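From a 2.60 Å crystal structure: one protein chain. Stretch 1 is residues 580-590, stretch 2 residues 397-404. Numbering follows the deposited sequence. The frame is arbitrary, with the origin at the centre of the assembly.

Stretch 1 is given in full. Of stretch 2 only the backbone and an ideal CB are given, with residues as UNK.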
ATOM      1  N   TRP A 580      27.213  17.674   7.872  1.00 19.45           N
ATOM      2  CA  TRP A 580      25.932  17.205   8.387  1.00 16.89           C
ATOM      3  C   TRP A 580      25.046  18.317   8.925  1.00 19.77           C
ATOM      4  O   TRP A 580      23.835  18.135   9.060  1.00 23.06           O
ATOM      5  CB  TRP A 580      26.169  16.145   9.456  1.00 19.84           C
ATOM      6  CG  TRP A 580      26.632  14.886   8.848  1.00 19.77           C
ATOM      7  CD1 TRP A 580      27.919  14.512   8.621  1.00 16.66           C
ATOM      8  CD2 TRP A 580      25.806  13.836   8.341  1.00 22.61           C
ATOM      9  NE1 TRP A 580      27.950  13.281   8.016  1.00 16.56           N
ATOM     10  CE2 TRP A 580      26.663  12.846   7.830  1.00 18.60           C
ATOM     11  CE3 TRP A 580      24.423  13.631   8.281  1.00 17.96           C
ATOM     12  CZ2 TRP A 580      26.181  11.669   7.273  1.00 19.24           C
ATOM     13  CZ3 TRP A 580      23.954  12.471   7.724  1.00 17.48           C
ATOM     14  CH2 TRP A 580      24.827  11.503   7.226  1.00 17.78           C
ATOM     15  N   SER A 581      25.655  19.461   9.232  1.00 22.65           N
ATOM     16  CA  SER A 581      24.942  20.600   9.798  1.00 20.05           C
ATOM     17  C   SER A 581      23.830  21.076   8.884  1.00 22.57           C
ATOM     18  O   SER A 581      22.789  21.540   9.351  1.00 20.76           O
ATOM     19  CB  SER A 581      25.909  21.742  10.075  1.00 18.75           C
ATOM     20  OG  SER A 581      26.615  21.494  11.275  1.00 34.02           O
ATOM     21  N   SER A 582      24.068  20.960   7.581  1.00 20.63           N
ATOM     22  CA  SER A 582      23.073  21.296   6.572  1.00 21.85           C
ATOM     23  C   SER A 582      21.842  20.398   6.689  1.00 26.40           C
ATOM     24  O   SER A 582      20.714  20.838   6.452  1.00 27.47           O
ATOM     25  CB  SER A 582      23.675  21.155   5.178  1.00 21.94           C
ATOM     26  OG  SER A 582      24.803  21.993   5.030  1.00 30.21           O
ATOM     27  N   LEU A 583      22.052  19.142   7.066  1.00 17.78           N
ATOM     28  CA  LEU A 583      20.933  18.214   7.176  1.00 22.38           C
ATOM     29  C   LEU A 583      20.317  18.260   8.560  1.00 23.94           C
ATOM     30  O   LEU A 583      19.094  18.109   8.715  1.00 18.61           O
ATOM     31  CB  LEU A 583      21.363  16.781   6.861  1.00 17.56           C
ATOM     32  CG  LEU A 583      21.713  16.453   5.412  1.00 17.87           C
ATOM     33  CD1 LEU A 583      23.154  16.863   5.084  1.00 17.22           C
ATOM     34  CD2 LEU A 583      21.491  14.972   5.155  1.00 15.34           C
ATOM     35  N   ASN A 584      21.167  18.476   9.563  1.00 20.87           N
ATOM     36  CA  ASN A 584      20.735  18.419  10.955  1.00 23.66           C
ATOM     37  C   ASN A 584      21.457  19.440  11.809  1.00 21.40           C
ATOM     38  O   ASN A 584      22.662  19.338  12.016  1.00 23.38           O
ATOM     39  CB  ASN A 584      20.969  17.016  11.529  1.00 17.48           C
ATOM     40  CG  ASN A 584      20.118  16.744  12.739  1.00 22.45           C
ATOM     41  OD1 ASN A 584      19.893  17.628  13.560  1.00 31.67           O
ATOM     42  ND2 ASN A 584      19.625  15.525  12.855  1.00 24.06           N
ATOM     43  N   SER A 585      20.719  20.420  12.310  1.00 18.42           N
ATOM     44  CA  SER A 585      21.329  21.456  13.128  1.00 20.71           C
ATOM     45  C   SER A 585      20.677  21.510  14.497  1.00 25.66           C
ATOM     46  O   SER A 585      20.753  22.520  15.191  1.00 27.23           O
ATOM     47  CB  SER A 585      21.259  22.819  12.435  1.00 15.63           C
ATOM     48  OG  SER A 585      19.926  23.165  12.102  1.00 20.55           O
ATOM     49  N   SER A 586      20.025  20.415  14.877  1.00 28.23           N
ATOM     50  CA  SER A 586      19.515  20.270  16.236  1.00 26.80           C
ATOM     51  C   SER A 586      20.695  20.232  17.196  1.00 30.13           C
ATOM     52  O   SER A 586      21.832  19.940  16.792  1.00 26.64           O
ATOM     53  CB  SER A 586      18.685  18.992  16.382  1.00 23.55           C
ATOM     54  OG  SER A 586      19.521  17.845  16.422  1.00 26.84           O
ATOM     55  N   ALA A 587      20.414  20.519  18.465  1.00 32.31           N
ATOM     56  CA  ALA A 587      21.450  20.623  19.493  1.00 29.90           C
ATOM     57  C   ALA A 587      22.225  19.317  19.659  1.00 32.58           C
ATOM     58  O   ALA A 587      23.444  19.320  19.840  1.00 25.27           O
ATOM     59  CB  ALA A 587      20.838  21.053  20.815  1.00 27.87           C
ATOM     60  N   SER A 588      21.511  18.198  19.584  1.00 31.82           N
ATOM     61  CA  SER A 588      22.128  16.898  19.787  1.00 28.41           C
ATOM     62  C   SER A 588      23.000  16.481  18.620  1.00 29.62           C
ATOM     63  O   SER A 588      23.972  15.758  18.800  1.00 40.00           O
ATOM     64  CB  SER A 588      21.060  15.828  20.022  1.00 29.92           C
ATOM     65  OG  SER A 588      20.272  16.140  21.153  1.00 31.69           O
ATOM     66  N   TRP A 589      22.665  16.921  17.417  1.00 30.55           N
ATOM     67  CA  TRP A 589      23.305  16.324  16.252  1.00 30.26           C
ATOM     68  C   TRP A 589      24.119  17.272  15.387  1.00 29.93           C
ATOM     69  O   TRP A 589      24.788  16.825  14.451  1.00 29.02           O
ATOM     70  CB  TRP A 589      22.272  15.589  15.402  1.00 30.94           C
ATOM     71  CG  TRP A 589      21.794  14.293  16.004  1.00 35.70           C
ATOM     72  CD1 TRP A 589      20.601  14.074  16.648  1.00 32.45           C
ATOM     73  CD2 TRP A 589      22.495  13.037  16.016  1.00 33.14           C
ATOM     74  NE1 TRP A 589      20.516  12.759  17.052  1.00 38.08           N
ATOM     75  CE2 TRP A 589      21.661  12.100  16.680  1.00 31.64           C
ATOM     76  CE3 TRP A 589      23.748  12.615  15.535  1.00 25.16           C
ATOM     77  CZ2 TRP A 589      22.036  10.765  16.873  1.00 18.51           C
ATOM     78  CZ3 TRP A 589      24.126  11.294  15.727  1.00 24.98           C
ATOM     79  CH2 TRP A 589      23.269  10.382  16.393  1.00 32.49           C
ATOM     80  N   LYS A 590      24.063  18.565  15.695  1.00 26.53           N
ATOM     81  CA  LYS A 590      24.819  19.554  14.939  1.00 25.57           C
ATOM     82  C   LYS A 590      26.292  19.158  14.876  1.00 27.30           C
ATOM     83  O   LYS A 590      26.900  18.852  15.903  1.00 30.68           O
ATOM     84  CB  LYS A 590      24.664  20.935  15.566  1.00 34.87           C
ATOM     85  CG  LYS A 590      25.121  22.079  14.681  1.00 41.54           C
ATOM     86  CD  LYS A 590      25.305  23.358  15.495  1.00 51.87           C
ATOM     87  CE  LYS A 590      26.174  23.097  16.722  1.00 50.39           C
ATOM     88  NZ  LYS A 590      27.138  24.208  16.985  1.00 47.39           N
ATOM     89  N   UNK A 397      11.411  17.925  11.387  1.00 16.48           N
ATOM     90  CA  UNK A 397      11.070  18.698  12.579  1.00 17.97           C
ATOM     91  C   UNK A 397      12.331  18.956  13.380  1.00 19.73           C
ATOM     92  O   UNK A 397      13.340  18.270  13.186  1.00 20.81           O
ATOM     93  CB  UNK A 397      10.027  17.972  13.431  1.00 17.97           C
ATOM     94  N   UNK A 398      12.270  19.947  14.269  1.00 19.06           N
ATOM     95  CA  UNK A 398      13.398  20.308  15.130  1.00 14.63           C
ATOM     96  C   UNK A 398      14.709  20.430  14.391  1.00 17.05           C
ATOM     97  O   UNK A 398      15.743  20.027  14.921  1.00 22.18           O
ATOM     98  CB  UNK A 398      13.551  19.273  16.247  1.00 14.63           C
ATOM     99  N   UNK A 399      14.661  20.967  13.174  1.00 16.62           N
ATOM    100  CA  UNK A 399      15.865  21.247  12.394  1.00 18.49           C
ATOM    101  C   UNK A 399      16.612  19.975  12.066  1.00 21.32           C
ATOM    102  O   UNK A 399      17.845  19.977  11.961  1.00 21.56           O
ATOM    103  CB  UNK A 399      16.784  22.210  13.148  1.00 18.49           C
ATOM    104  N   UNK A 400      15.857  18.890  11.919  1.00 20.55           N
ATOM    105  CA  UNK A 400      16.409  17.620  11.466  1.00 20.24           C
ATOM    106  C   UNK A 400      15.915  17.302  10.058  1.00 18.18           C
ATOM    107  O   UNK A 400      14.806  17.702   9.674  1.00 16.42           O
ATOM    108  CB  UNK A 400      16.034  16.494  12.432  1.00 20.24           C
ATOM    109  N   UNK A 401      16.747  16.591   9.298  1.00 17.91           N
ATOM    110  CA  UNK A 401      16.400  16.184   7.938  1.00 18.75           C
ATOM    111  C   UNK A 401      16.023  17.391   7.077  1.00 19.87           C
ATOM    112  O   UNK A 401      15.015  17.373   6.369  1.00 22.23           O
ATOM    113  CB  UNK A 401      15.248  15.177   7.964  1.00 18.75           C
ATOM    114  N   UNK A 402      16.839  18.440   7.149  1.00 18.43           N
ATOM    115  CA  UNK A 402      16.496  19.715   6.529  1.00 16.66           C
ATOM    116  C   UNK A 402      16.530  19.670   5.016  1.00 18.07           C
ATOM    117  O   UNK A 402      15.792  20.404   4.365  1.00 20.47           O
ATOM    118  CB  UNK A 402      17.448  20.806   7.024  1.00 16.66           C
ATOM    119  N   UNK A 403      17.383  18.811   4.460  1.00 17.11           N
ATOM    120  CA  UNK A 403      17.508  18.684   3.007  1.00 16.47           C
ATOM    121  C   UNK A 403      16.789  17.447   2.438  1.00 15.41           C
ATOM    122  O   UNK A 403      17.147  16.942   1.378  1.00 19.14           O
ATOM    123  CB  UNK A 403      18.989  18.630   2.628  1.00 16.47           C
ATOM    124  N   UNK A 404      15.770  16.967   3.134  1.00 14.74           N
ATOM    125  CA  UNK A 404      15.104  15.744   2.729  1.00 18.16           C
ATOM    126  C   UNK A 404      14.016  15.952   1.691  1.00 20.04           C
ATOM    127  O   UNK A 404      13.226  15.041   1.431  1.00 21.40           O
ATOM    128  CB  UNK A 404      14.504  15.059   3.959  1.00 18.16           C
TER

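Position 397 lies beyond the reach of stretch 1: nothing of it comes within 5.5 Å of the ideal CB, so the contact places little restriction on the side chain. The extended backbone (-135/161) would suit a beta-branched residue among many others. The deposited residue is Ile397, whose O accepts a hydrogen bond from the backbone N of position 400 (2.9 Å), closing a type I' turn.

Position 398 has left-handed angles (47/38), which favour glycine, asparagine or aspartate. Its CB points sideways, 5.1 Å from Ser586 CB, with no polar partner at hand. Asn398 fits the backbone, and the end of its side chain leads away from stretch 1; its O instead packs 3.4 Å from Ser586 CB.

At position 399 phi is again positive (63/31), so glycine or asparagine would be the usual choices. The CB points toward stretch 1, however, and already lies 3.4 Å from Ser585 OG and 4.1 Å from Ser586 N, which makes a small side chain a natural fit. The residue is Ala399, and its methyl group makes that close contact with Ser585 OG. Its carbonyl does more: Ala399 O accepts a hydrogen bond from Ser585 N (2.9 Å, 163°) and a CA-H...O contact from Asn584 CA (3.4 Å).

Position 400 returns to extended angles (-110/150). Its CB points sideways, but Asn584 ND2 is 3.7 Å from the ideal CB and offers a donor, while Asn584 OD1 is already engaged by Ser586 N and Ser586 OG. An acceptor would therefore suit: aspartate, glutamate, asparagine or glutamine. Glu400 takes the place, and its end bends nearer to stretch 1, so that Glu400 OE2 accepts from Asn584 ND2 at 2.8 Å (160°). The same OE2 approaches Trp589 CD1 obliquely at 3.7 Å.

Position 401 points its CB away, 4.9 Å from Leu583 O, and its left-handed angles (56/47) again favour glycine or asparagine. Asn401 is found. Its N sits 2.9 Å from Leu583 O, but the angle is too poor for a hydrogen bond.

The next amide, at position 402, meets that carbonyl almost in line: N to Leu583 O is 2.8 Å, at 171°. The CB points toward stretch 1, close to Ser582 O, with Ser581 O a further acceptor and the hydroxyl Ser585 OG close by; a short side chain with a donor, such as asparagine or serine, could work here. Asn402 reaches them through water 1, which accepts a weak bond from Asn402 ND2 (2.7 Å), donates to Ser581 O (2.6 Å) and bonds Ser585 OG (2.9 Å). Asn402 ND2 also gives Ala399 O a weak bond (3.2 Å).

At position 403 the CB points toward stretch 1, the ideal CB lying 4.5 Å from Leu583 CG and 4.7 Å from Ser582 O, inviting a chain with an apolar stem: methionine, or arginine or lysine if the tip can reach solvent. Lys403 runs along this surface, its NZ lying 3.4 Å from Ser582 CB and 3.9 Å from Leu583 CD1 and donating to water 2 (2.9 Å).

Position 404 lacks neighbours in stretch 1, leaving the choice open; Gly404 ends a type I turn.

Stretch 2, residues 397-404: INAENNKG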
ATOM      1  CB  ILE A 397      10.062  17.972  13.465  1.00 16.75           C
ATOM      2  CG1 ILE A 397      10.617  16.615  13.900  1.00 17.51           C
ATOM      3  CG2 ILE A 397       8.743  17.818  12.739  1.00 14.82           C
ATOM      4  CD1 ILE A 397       9.600  15.749  14.599  1.00 13.12           C
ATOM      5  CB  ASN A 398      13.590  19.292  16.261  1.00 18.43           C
ATOM      6  CG  ASN A 398      12.288  18.877  16.897  1.00 28.20           C
ATOM      7  OD1 ASN A 398      11.403  19.708  17.133  1.00 25.64           O
ATOM      8  ND2 ASN A 398      12.149  17.577  17.163  1.00 27.17           N
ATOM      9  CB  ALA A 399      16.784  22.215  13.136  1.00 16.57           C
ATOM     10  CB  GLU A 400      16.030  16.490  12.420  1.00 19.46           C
ATOM     11  CG  GLU A 400      16.570  16.655  13.825  1.00 17.48           C
ATOM     12  CD  GLU A 400      16.549  15.357  14.610  1.00 23.61           C
ATOM     13  OE1 GLU A 400      15.504  15.035  15.216  1.00 21.89           O
ATOM     14  OE2 GLU A 400      17.584  14.653  14.615  1.00 27.06           O
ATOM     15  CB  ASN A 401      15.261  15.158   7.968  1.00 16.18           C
ATOM     16  CG  ASN A 401      15.160  14.357   6.688  1.00 17.83           C
ATOM     17  OD1 ASN A 401      16.135  14.227   5.948  1.00 16.22           O
ATOM     18  ND2 ASN A 401      13.976  13.813   6.418  1.00 14.70           N
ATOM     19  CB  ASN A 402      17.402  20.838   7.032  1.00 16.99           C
ATOM     20  CG  ASN A 402      17.351  21.001   8.532  1.00 22.10           C
ATOM     21  OD1 ASN A 402      16.321  20.778   9.163  1.00 23.83           O
ATOM     22  ND2 ASN A 402      18.471  21.397   9.115  1.00 27.48           N
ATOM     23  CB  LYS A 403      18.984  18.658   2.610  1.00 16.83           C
ATOM     24  CG  LYS A 403      19.717  19.969   2.829  1.00 14.91           C
ATOM     25  CD  LYS A 403      21.181  19.725   3.135  1.00 16.85           C
ATOM     26  CE  LYS A 403      22.042  19.687   1.894  1.00 22.87           C
ATOM     27  NZ  LYS A 403      23.486  19.448   2.217  1.00 19.74           N
TER
HETATM   28  O   HOH W   1      20.614  22.954   9.283  1.00 23.15           O
HETATM   29  O   HOH W   2      24.856  21.977   1.641  1.00 37.96           O
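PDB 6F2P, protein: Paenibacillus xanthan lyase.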